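Local coordinates for protein phytase (Debaryomyces castellii, PDB 2GFI) that probably hydrolyses phytate (inositol hexakisphosphate) as a 3-phytase of the histidine acid phosphatase family, releasing phosphate from it, at residues N322-K325 against I326-S329; I338-S341 against A342-I345; G367-P370 against Q371-T375; L412-Y415 against N416-V419. All coordinates share one frame; numbering follows the deposited sequence.

Contact 1. Residues N322-K325 against I326-S329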
loop_
_atom_site.group_PDB
_atom_site.type_symbol
_atom_site.label_atom_id
_atom_site.label_comp_id
_atom_site.label_asym_id
_atom_site.label_seq_id
_atom_site.Cartn_x
_atom_site.Cartn_y
_atom_site.Cartn_z
ATOM N N ASN A 322 -15.005 35.352 -20.810
ATOM C CA ASN A 322 -15.807 34.272 -21.365
ATOM C C ASN A 322 -16.608 33.668 -20.233
ATOM O O ASN A 322 -16.060 33.419 -19.177
ATOM C CB ASN A 322 -14.912 33.239 -22.031
ATOM C CG ASN A 322 -15.682 32.308 -22.926
ATOM O OD1 ASN A 322 -16.725 31.771 -22.538
ATOM N ND2 ASN A 322 -15.173 32.106 -24.144
ATOM N N GLU A 323 -17.915 33.506 -20.419
ATOM C CA GLU A 323 -18.782 32.895 -19.397
ATOM C C GLU A 323 -18.300 31.468 -19.118
ATOM O O GLU A 323 -18.554 30.923 -18.051
ATOM C CB GLU A 323 -20.256 32.812 -19.850
ATOM C CG GLU A 323 -20.755 33.959 -20.741
ATOM C CD GLU A 323 -21.367 35.145 -19.970
ATOM O OE1 GLU A 323 -20.937 35.435 -18.810
ATOM O OE2 GLU A 323 -22.285 35.808 -20.544
ATOM N N ASN A 324 -17.646 30.859 -20.101
ATOM C CA ASN A 324 -17.182 29.499 -19.942
ATOM C C ASN A 324 -15.742 29.455 -19.464
ATOM O O ASN A 324 -14.831 30.088 -20.036
ATOM C CB ASN A 324 -17.404 28.651 -21.189
ATOM C CG ASN A 324 -16.944 27.209 -20.993
ATOM O OD1 ASN A 324 -15.919 26.793 -21.559
ATOM N ND2 ASN A 324 -17.687 26.449 -20.195
ATOM N N LYS A 325 -15.564 28.733 -18.372
ATOM C CA LYS A 325 -14.279 28.692 -17.692
ATOM C C LYS A 325 -13.638 27.297 -17.748
ATOM O O LYS A 325 -12.522 27.128 -17.304
ATOM C CB LYS A 325 -14.460 29.121 -16.230
ATOM C CG LYS A 325 -15.330 30.357 -16.010
ATOM C CD LYS A 325 -14.661 31.583 -16.624
ATOM C CE LYS A 325 -15.328 32.870 -16.164
ATOM N NZ LYS A 325 -14.655 34.027 -16.823
ATOM N N ILE A 326 -14.362 26.310 -18.260
ATOM C CA ILE A 326 -13.903 24.926 -18.266
ATOM C C ILE A 326 -13.806 24.448 -19.691
ATOM O O ILE A 326 -14.823 24.307 -20.387
ATOM C CB ILE A 326 -14.848 24.027 -17.439
ATOM C CG1 ILE A 326 -14.878 24.483 -15.992
ATOM C CG2 ILE A 326 -14.418 22.588 -17.478
ATOM C CD1 ILE A 326 -16.050 23.880 -15.208
ATOM N N TRP A 327 -12.568 24.225 -20.127
ATOM C CA TRP A 327 -12.260 23.798 -21.473
ATOM C C TRP A 327 -11.892 22.321 -21.435
ATOM O O TRP A 327 -10.979 21.935 -20.706
ATOM C CB TRP A 327 -11.142 24.677 -22.045
ATOM C CG TRP A 327 -11.604 26.096 -21.972
ATOM C CD1 TRP A 327 -11.219 27.046 -21.072
ATOM C CD2 TRP A 327 -12.632 26.693 -22.776
ATOM N NE1 TRP A 327 -11.928 28.203 -21.281
ATOM C CE2 TRP A 327 -12.801 28.018 -22.323
ATOM C CE3 TRP A 327 -13.415 26.246 -23.852
ATOM C CZ2 TRP A 327 -13.730 28.915 -22.915
ATOM C CZ3 TRP A 327 -14.337 27.133 -24.433
ATOM C CH2 TRP A 327 -14.478 28.446 -23.961
ATOM N N LEU A 328 -12.649 21.518 -22.189
ATOM C CA LEU A 328 -12.520 20.080 -22.231
ATOM C C LEU A 328 -12.297 19.639 -23.673
ATOM O O LEU A 328 -13.220 19.666 -24.499
ATOM C CB LEU A 328 -13.779 19.417 -21.668
ATOM C CG LEU A 328 -14.264 19.913 -20.305
ATOM C CD1 LEU A 328 -15.612 19.304 -19.972
ATOM C CD2 LEU A 328 -13.231 19.586 -19.199
ATOM N N SER A 329 -11.061 19.213 -23.953
ATOM C CA SER A 329 -10.636 18.821 -25.293
ATOM C C SER A 329 -10.067 17.418 -25.227
ATOM O O SER A 329 -9.247 17.106 -24.363
ATOM C CB SER A 329 -9.537 19.752 -25.832
ATOM O OG SER A 329 -10.002 21.072 -25.888
HETATM O O HOH W 1 -12.496 30.825 -20.157
#

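Contact 2. Residues I338-S341 against A342-I345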
loop_
_atom_site.group_PDB
_atom_site.type_symbol
_atom_site.label_atom_id
_atom_site.label_comp_id
_atom_site.label_asym_id
_atom_site.label_seq_id
_atom_site.Cartn_x
_atom_site.Cartn_y
_atom_site.Cartn_z
ATOM N N ILE A 338 2.568 16.423 -29.723
ATOM C CA ILE A 338 2.927 17.553 -30.557
ATOM C C ILE A 338 2.590 18.865 -29.842
ATOM O O ILE A 338 3.391 19.786 -29.824
ATOM C CB ILE A 338 2.216 17.434 -31.926
ATOM C CG1 ILE A 338 2.743 16.198 -32.698
ATOM C CG2 ILE A 338 2.333 18.742 -32.704
ATOM C CD1 ILE A 338 1.864 15.765 -33.856
ATOM N N PHE A 339 1.416 18.931 -29.228
ATOM C CA PHE A 339 1.074 20.047 -28.344
ATOM C C PHE A 339 2.213 20.314 -27.356
ATOM O O PHE A 339 2.698 21.437 -27.276
ATOM C CB PHE A 339 -0.263 19.754 -27.635
ATOM C CG PHE A 339 -0.786 20.869 -26.774
ATOM C CD1 PHE A 339 -0.324 22.179 -26.896
ATOM C CD2 PHE A 339 -1.806 20.610 -25.860
ATOM C CE1 PHE A 339 -0.865 23.203 -26.091
ATOM C CE2 PHE A 339 -2.329 21.642 -25.029
ATOM C CZ PHE A 339 -1.867 22.928 -25.168
ATOM N N HIS A 340 2.674 19.275 -26.656
ATOM C CA HIS A 340 3.793 19.369 -25.691
ATOM C C HIS A 340 5.121 19.736 -26.291
ATOM O O HIS A 340 5.967 20.335 -25.627
ATOM C CB HIS A 340 3.942 18.073 -24.864
ATOM C CG HIS A 340 3.017 18.024 -23.690
ATOM N ND1 HIS A 340 3.389 18.459 -22.427
ATOM C CD2 HIS A 340 1.721 17.658 -23.600
ATOM C CE1 HIS A 340 2.361 18.340 -21.607
ATOM N NE2 HIS A 340 1.335 17.861 -22.293
ATOM N N SER A 341 5.310 19.395 -27.559
ATOM C CA SER A 341 6.477 19.900 -28.290
ATOM C C SER A 341 6.499 21.438 -28.242
ATOM O O SER A 341 7.554 22.050 -28.080
ATOM C CB SER A 341 6.435 19.424 -29.732
ATOM O OG SER A 341 7.705 19.557 -30.309
ATOM N N ALA A 342 5.327 22.056 -28.358
ATOM C CA ALA A 342 5.273 23.486 -28.236
ATOM C C ALA A 342 5.184 23.958 -26.784
ATOM O O ALA A 342 5.804 24.964 -26.463
ATOM C CB ALA A 342 4.166 24.074 -29.088
ATOM N N ILE A 343 4.426 23.278 -25.918
ATOM C CA ILE A 343 4.392 23.637 -24.477
ATOM C C ILE A 343 5.786 23.679 -23.896
ATOM O O ILE A 343 6.145 24.615 -23.176
ATOM C CB ILE A 343 3.518 22.678 -23.623
ATOM C CG1 ILE A 343 2.046 22.716 -24.073
ATOM C CG2 ILE A 343 3.614 23.065 -22.136
ATOM C CD1 ILE A 343 1.213 21.492 -23.659
ATOM N N GLY A 344 6.589 22.670 -24.201
ATOM C CA GLY A 344 7.986 22.727 -23.829
ATOM C C GLY A 344 8.324 22.514 -22.371
ATOM O O GLY A 344 9.402 22.856 -21.939
ATOM N N ILE A 345 7.447 21.901 -21.604
ATOM C CA ILE A 345 7.765 21.618 -20.200
ATOM C C ILE A 345 8.293 20.196 -19.944
ATOM O O ILE A 345 8.887 19.912 -18.903
ATOM C CB ILE A 345 6.544 21.931 -19.314
ATOM C CG1 ILE A 345 5.342 21.105 -19.769
ATOM C CG2 ILE A 345 6.257 23.414 -19.389
ATOM C CD1 ILE A 345 4.174 21.166 -18.807
HETATM O O HOH W 2 5.986 19.650 -23.025
#

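Contact 3. Residues G367-P370 against Q371-T375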
loop_
_atom_site.group_PDB
_atom_site.type_symbol
_atom_site.label_atom_id
_atom_site.label_comp_id
_atom_site.label_asym_id
_atom_site.label_seq_id
_atom_site.Cartn_x
_atom_site.Cartn_y
_atom_site.Cartn_z
ATOM N N GLY A 367 5.062 9.553 -19.599
ATOM C CA GLY A 367 4.891 10.624 -18.619
ATOM C C GLY A 367 3.932 11.672 -19.189
ATOM O O GLY A 367 3.312 12.447 -18.441
ATOM N N ILE A 368 3.793 11.680 -20.517
ATOM C CA ILE A 368 2.987 12.691 -21.199
ATOM C C ILE A 368 1.677 12.087 -21.648
ATOM O O ILE A 368 0.612 12.625 -21.309
ATOM C CB ILE A 368 3.715 13.345 -22.413
ATOM C CG1 ILE A 368 5.105 13.914 -22.054
ATOM C CG2 ILE A 368 2.842 14.472 -23.009
ATOM C CD1 ILE A 368 5.828 14.641 -23.310
ATOM N N THR A 369 1.740 10.975 -22.395
ATOM C CA THR A 369 0.533 10.377 -22.942
ATOM C C THR A 369 0.354 8.893 -22.640
ATOM O O THR A 369 0.470 8.059 -23.549
ATOM C CB THR A 369 0.390 10.617 -24.475
ATOM O OG1 THR A 369 1.448 9.945 -25.171
ATOM C CG2 THR A 369 0.554 12.107 -24.855
ATOM N N PRO A 370 0.037 8.548 -21.388
ATOM C CA PRO A 370 -0.403 7.205 -21.093
ATOM C C PRO A 370 -1.796 7.132 -21.675
ATOM O O PRO A 370 -2.331 8.172 -22.081
ATOM C CB PRO A 370 -0.479 7.200 -19.565
ATOM C CG PRO A 370 -0.828 8.636 -19.238
ATOM C CD PRO A 370 0.050 9.385 -20.167
ATOM N N GLN A 371 -2.390 5.941 -21.718
ATOM C CA GLN A 371 -3.807 5.854 -22.097
ATOM C C GLN A 371 -4.548 6.693 -21.081
ATOM O O GLN A 371 -4.208 6.647 -19.891
ATOM C CB GLN A 371 -4.289 4.427 -22.055
ATOM C CG GLN A 371 -3.620 3.523 -23.053
ATOM C CD GLN A 371 -4.183 3.687 -24.476
ATOM O OE1 GLN A 371 -4.958 4.604 -24.740
ATOM N NE2 GLN A 371 -3.791 2.788 -25.379
ATOM N N GLY A 372 -5.510 7.497 -21.535
ATOM C CA GLY A 372 -6.271 8.320 -20.624
ATOM C C GLY A 372 -5.457 9.524 -20.185
ATOM O O GLY A 372 -5.762 10.136 -19.156
ATOM N N ALA A 373 -4.411 9.860 -20.946
ATOM C CA ALA A 373 -3.576 11.038 -20.679
ATOM C C ALA A 373 -4.396 12.307 -20.438
ATOM O O ALA A 373 -5.403 12.539 -21.105
ATOM C CB ALA A 373 -2.621 11.272 -21.824
ATOM N N ARG A 374 -3.927 13.140 -19.515
ATOM C CA ARG A 374 -4.598 14.361 -19.182
ATOM C C ARG A 374 -3.570 15.461 -19.063
ATOM O O ARG A 374 -2.645 15.394 -18.255
ATOM C CB ARG A 374 -5.435 14.202 -17.891
ATOM C CG ARG A 374 -4.688 13.581 -16.703
ATOM C CD ARG A 374 -5.555 12.813 -15.749
ATOM N NE ARG A 374 -6.023 11.608 -16.403
ATOM C CZ ARG A 374 -6.846 10.707 -15.880
ATOM N NH1 ARG A 374 -7.334 10.853 -14.646
ATOM N NH2 ARG A 374 -7.153 9.631 -16.597
ATOM N N THR A 375 -3.691 16.466 -19.905
ATOM C CA THR A 375 -2.872 17.634 -19.749
ATOM C C THR A 375 -3.823 18.729 -19.308
ATOM O O THR A 375 -4.802 19.034 -19.980
ATOM C CB THR A 375 -2.160 17.959 -21.082
ATOM O OG1 THR A 375 -0.966 17.152 -21.161
ATOM C CG2 THR A 375 -1.690 19.440 -21.144
HETATM O O HOH W 3 -1.131 14.548 -20.765
#

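Contact 4. Residues L412-Y415 against N416-V419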
loop_
_atom_site.group_PDB
_atom_site.type_symbol
_atom_site.label_atom_id
_atom_site.label_comp_id
_atom_site.label_asym_id
_atom_site.label_seq_id
_atom_site.Cartn_x
_atom_site.Cartn_y
_atom_site.Cartn_z
ATOM N N LEU A 412 0.344 35.023 -15.425
ATOM C CA LEU A 412 -0.151 35.046 -16.809
ATOM C C LEU A 412 0.623 36.008 -17.724
ATOM O O LEU A 412 0.786 35.739 -18.915
ATOM C CB LEU A 412 -1.645 35.320 -16.834
ATOM C CG LEU A 412 -2.329 35.433 -18.190
ATOM C CD1 LEU A 412 -2.152 34.210 -19.069
ATOM C CD2 LEU A 412 -3.773 35.708 -17.901
ATOM N N ASN A 413 1.108 37.120 -17.157
ATOM C CA ASN A 413 1.936 38.057 -17.904
ATOM C C ASN A 413 3.212 37.426 -18.395
ATOM O O ASN A 413 3.547 37.535 -19.566
ATOM C CB ASN A 413 2.208 39.327 -17.068
ATOM C CG ASN A 413 0.939 40.101 -16.787
ATOM O OD1 ASN A 413 0.073 40.236 -17.670
ATOM N ND2 ASN A 413 0.789 40.575 -15.560
ATOM N N ASP A 414 3.907 36.745 -17.488
ATOM C CA ASP A 414 5.082 35.944 -17.807
ATOM C C ASP A 414 4.749 34.763 -18.709
ATOM O O ASP A 414 5.523 34.421 -19.596
ATOM C CB ASP A 414 5.701 35.433 -16.524
ATOM C CG ASP A 414 6.324 36.536 -15.700
ATOM O OD1 ASP A 414 6.827 37.520 -16.306
ATOM O OD2 ASP A 414 6.345 36.509 -14.452
ATOM N N TYR A 415 3.590 34.146 -18.489
ATOM C CA TYR A 415 3.180 33.012 -19.310
ATOM C C TYR A 415 2.998 33.433 -20.766
ATOM O O TYR A 415 3.305 32.668 -21.682
ATOM C CB TYR A 415 1.913 32.336 -18.786
ATOM C CG TYR A 415 1.595 31.105 -19.632
ATOM C CD1 TYR A 415 2.509 30.028 -19.702
ATOM C CD2 TYR A 415 0.415 31.028 -20.394
ATOM C CE1 TYR A 415 2.253 28.927 -20.495
ATOM C CE2 TYR A 415 0.148 29.918 -21.180
ATOM C CZ TYR A 415 1.071 28.870 -21.222
ATOM O OH TYR A 415 0.830 27.776 -21.995
ATOM N N ASN A 416 2.504 34.664 -20.966
ATOM C CA ASN A 416 2.431 35.270 -22.299
ATOM C C ASN A 416 3.774 35.350 -23.010
ATOM O O ASN A 416 3.862 35.025 -24.187
ATOM C CB ASN A 416 1.724 36.624 -22.236
ATOM C CG ASN A 416 0.230 36.489 -22.403
ATOM O OD1 ASN A 416 -0.273 36.371 -23.520
ATOM N ND2 ASN A 416 -0.488 36.467 -21.297
ATOM N N ASP A 417 4.810 35.745 -22.279
ATOM C CA ASP A 417 6.161 35.847 -22.810
ATOM C C ASP A 417 6.727 34.464 -23.180
ATOM O O ASP A 417 7.376 34.301 -24.225
ATOM C CB ASP A 417 7.100 36.502 -21.779
ATOM C CG ASP A 417 6.768 37.965 -21.498
ATOM O OD1 ASP A 417 6.011 38.596 -22.272
ATOM O OD2 ASP A 417 7.237 38.570 -20.505
ATOM N N TYR A 418 6.483 33.494 -22.291
ATOM C CA TYR A 418 6.846 32.098 -22.495
ATOM C C TYR A 418 6.185 31.549 -23.765
ATOM O O TYR A 418 6.867 31.026 -24.665
ATOM C CB TYR A 418 6.476 31.243 -21.256
ATOM C CG TYR A 418 6.845 29.784 -21.449
ATOM C CD1 TYR A 418 8.168 29.381 -21.350
ATOM C CD2 TYR A 418 5.878 28.831 -21.795
ATOM C CE1 TYR A 418 8.532 28.074 -21.560
ATOM C CE2 TYR A 418 6.225 27.517 -21.988
ATOM C CZ TYR A 418 7.571 27.151 -21.860
ATOM O OH TYR A 418 7.988 25.875 -22.056
ATOM N N VAL A 419 4.866 31.685 -23.859
ATOM C CA VAL A 419 4.184 31.222 -25.067
ATOM C C VAL A 419 4.754 31.908 -26.326
ATOM O O VAL A 419 5.124 31.220 -27.295
ATOM C CB VAL A 419 2.660 31.365 -24.978
ATOM C CG1 VAL A 419 2.020 30.952 -26.300
ATOM C CG2 VAL A 419 2.149 30.483 -23.878
#

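Contact 1. Residues N322-K325 against I326-S329
The indole of Trp327 is met by two asparagines of the loop that leads into its strand, and they come at it differently. Asn324 reaches over one face: its amide stands almost perpendicular to the ring, the planes 88° apart, with the end of the amide over the middle of the six-membered ring, off-centre for the indole as a whole, and Asn324 CB 4.0 Å from Trp327 CH2. Asn322 comes instead to the edge, where its ND2 lies 3.7 Å from Trp327 CZ2, again with the amide turned steeply, at 85° to the ring. That amide is held from within the loop. Asn322 OD1 accepts from Asn324 N at 2.8 Å, closing an Asx turn, and the extended first torsion of Asn322 (chi1 -165°) puts the oxygen there. Lys325 folds back over the same turn, so that its NZ gives a hydrogen bond of 2.8 Å to Asn322 O. At the pyrrole edge a water lies in the ring plane, accepting from Trp327 NE1 at 2.9 Å and donating to Asn324 O. Beyond the loop, Trp327 also packs on Gln63, Gln65 and Phe161 of the flanking strands. The indole is thus bordered by amides where the loop meets it, and the water satisfies its one N-H.

Contact 2. Residues I338-S341 against A342-I345
Ile343 drives its CD1 methyl between two aromatic rings of the preceding helical turn. The methyl carbon sits over the centre of each: Ile343 CD1 is 3.5 Å from the centroid of the Phe339 ring and 3.7 Å from that of the His340 imidazole, both nearly on the ring normal, as in CH-pi contacts. Phe339 gets its ring there with CG anti to the backbone N (chi1 -176°), which brings the ring back beside Ile343 although the bond to CB points away from it; Phe339 CE1 also touches Ile343 CG1 at 3.6 Å. This is the dense side. Phe339 packs on Leu309 and Leu310 of helix 302-318 and meets Phe67 edge-to-face, while His340 NE2 is hydrogen-bonded to Thr375 OG1, which helps fix the imidazole under the methyl.

The other side is looser. Gly344 and Ile345 are partly exposed, and Ile345 approaches the imidazole only at its edge, with CG1 4.2 Å from His340 ND1. A water takes over there: it lies in the imidazole plane 2.9 Å from His340 ND1, donates to His340 O at 2.7 Å, and accepts weakly from Ile345 N. The last regular helical bonds run from Ile343 N to Phe339 O (2.9 Å) and from Gly344 N to His340 O (2.8 Å). Gly344 then leaves helical geometry with a positive phi of 74°. The arrangement is that of a helix C terminus ended by glycine, here closing helix 333-343, whose first residue, Asp333, is the predicted proton donor of this histidine phosphatase.

Contact 3. Residues G367-P370 against Q371-T375
Ala373 turns its methyl back onto the residues that precede the bend: Ala373 CB lies 3.7 Å from Pro370 CD and 3.5 Å from Thr369 CA. Between them runs a type II turn from Pro370 to Ala373, closed by a weak bond of 2.9 Å from Ala373 N to Pro370 O, with Gly372 taking the positive phi (77°) of its third position. Gln371, at the outer corner, is kinked at its second torsion (chi2 -78°); its side chain packs against the predicted nucleophile His70, and its NE2 is bonded to Ala40 O. Arg374 also doubles back. Its CG stands between the backbone N and carbonyl carbon (chi1 50°), and the guanidinium comes side-on to Gly372 O, with NH2 at 3.0 Å and NE at 3.1 Å. The oxygen lies in the guanidinium plane, so two bonds to one atom limit the group's rotation; Asp136 forms a salt bridge with the same NH2, and Tyr43 a cation-pi contact. A water donates to Ile368 O at 2.7 Å and lies 2.6 Å from Thr375 OG1. The turn leads from the short, weakly bonded helix 365-368 into strand 374-382, with Thr369 against Asp333 and Ile336 of helix 333-343 and Ala373 against Arg69 of strand 59-69.

Contact 4. Residues L412-Y415 against N416-V419
Leu412 meets Asn416 one helical turn on: its carbonyl accepts from Asn416 N, 2.9 Å from Leu412 O, and its branched end crosses the end of the Asn416 side chain at a slant. The next bond is weak, Asp417 N standing 3.5 Å from Asn413 O. Asp414 then gives a regular bond, with Tyr418 N 3.0 Å from Asp414 O. Its carboxylate shares the exposed flank with that of Asp417, Asp414 OD1 and Asp417 OD2 being 4.3 Å apart, a like-charge pair that would be mildly unfavourable if both are ionised. Tyr415 carries most of the packing. With CG anti to the backbone N (chi1 -176°), the ring is placed beside Val419, whose CG2 rests over one face, offset toward the phenol end, 3.3 Å from Tyr415 CZ. Tyr418 comes in obliquely on the same ring, its CD2 3.9 Å from Tyr415 CE1. Both tyrosines have partners for their hydroxyls: Tyr415 OH bonds to Tyr390 OH, and Tyr418 OH to Ile343 O. Leu310 and Leu317 of helix 302-318 also pack on Tyr415. The pattern is that of an amphipathic surface helix, its acidic side exposed, Tyr415 laid on helix 302-318 and strand 385-392, and Tyr418 on loop residues Ile345 and Ile399.

In the fold
All four contacts are local, each within one unbroken run of chain, so none encloses another; they follow in series. Contact 1 carries the loop after helix 302-318 into strand 326-331, which pairs in parallel with strands 59-69 and 158-163. The chain passes directly into helix 333-343, whose C-terminal end is contact 2. Contact 3 then turns it from helix 365-368 into strand 374-382 of the same sheet, near the centre of the molecule. It touches contact 2, where His340 CD2 meets Ile368 CG2 at 3.4 Å. Contact 4, on helix 412-423, returns to contact 2 through Tyr418, whose hydroxyl also packs against Ile345. Contact 2 thus touches both later contacts, whereas contact 1 touches none of the others, and contacts 3 and 4 stay apart.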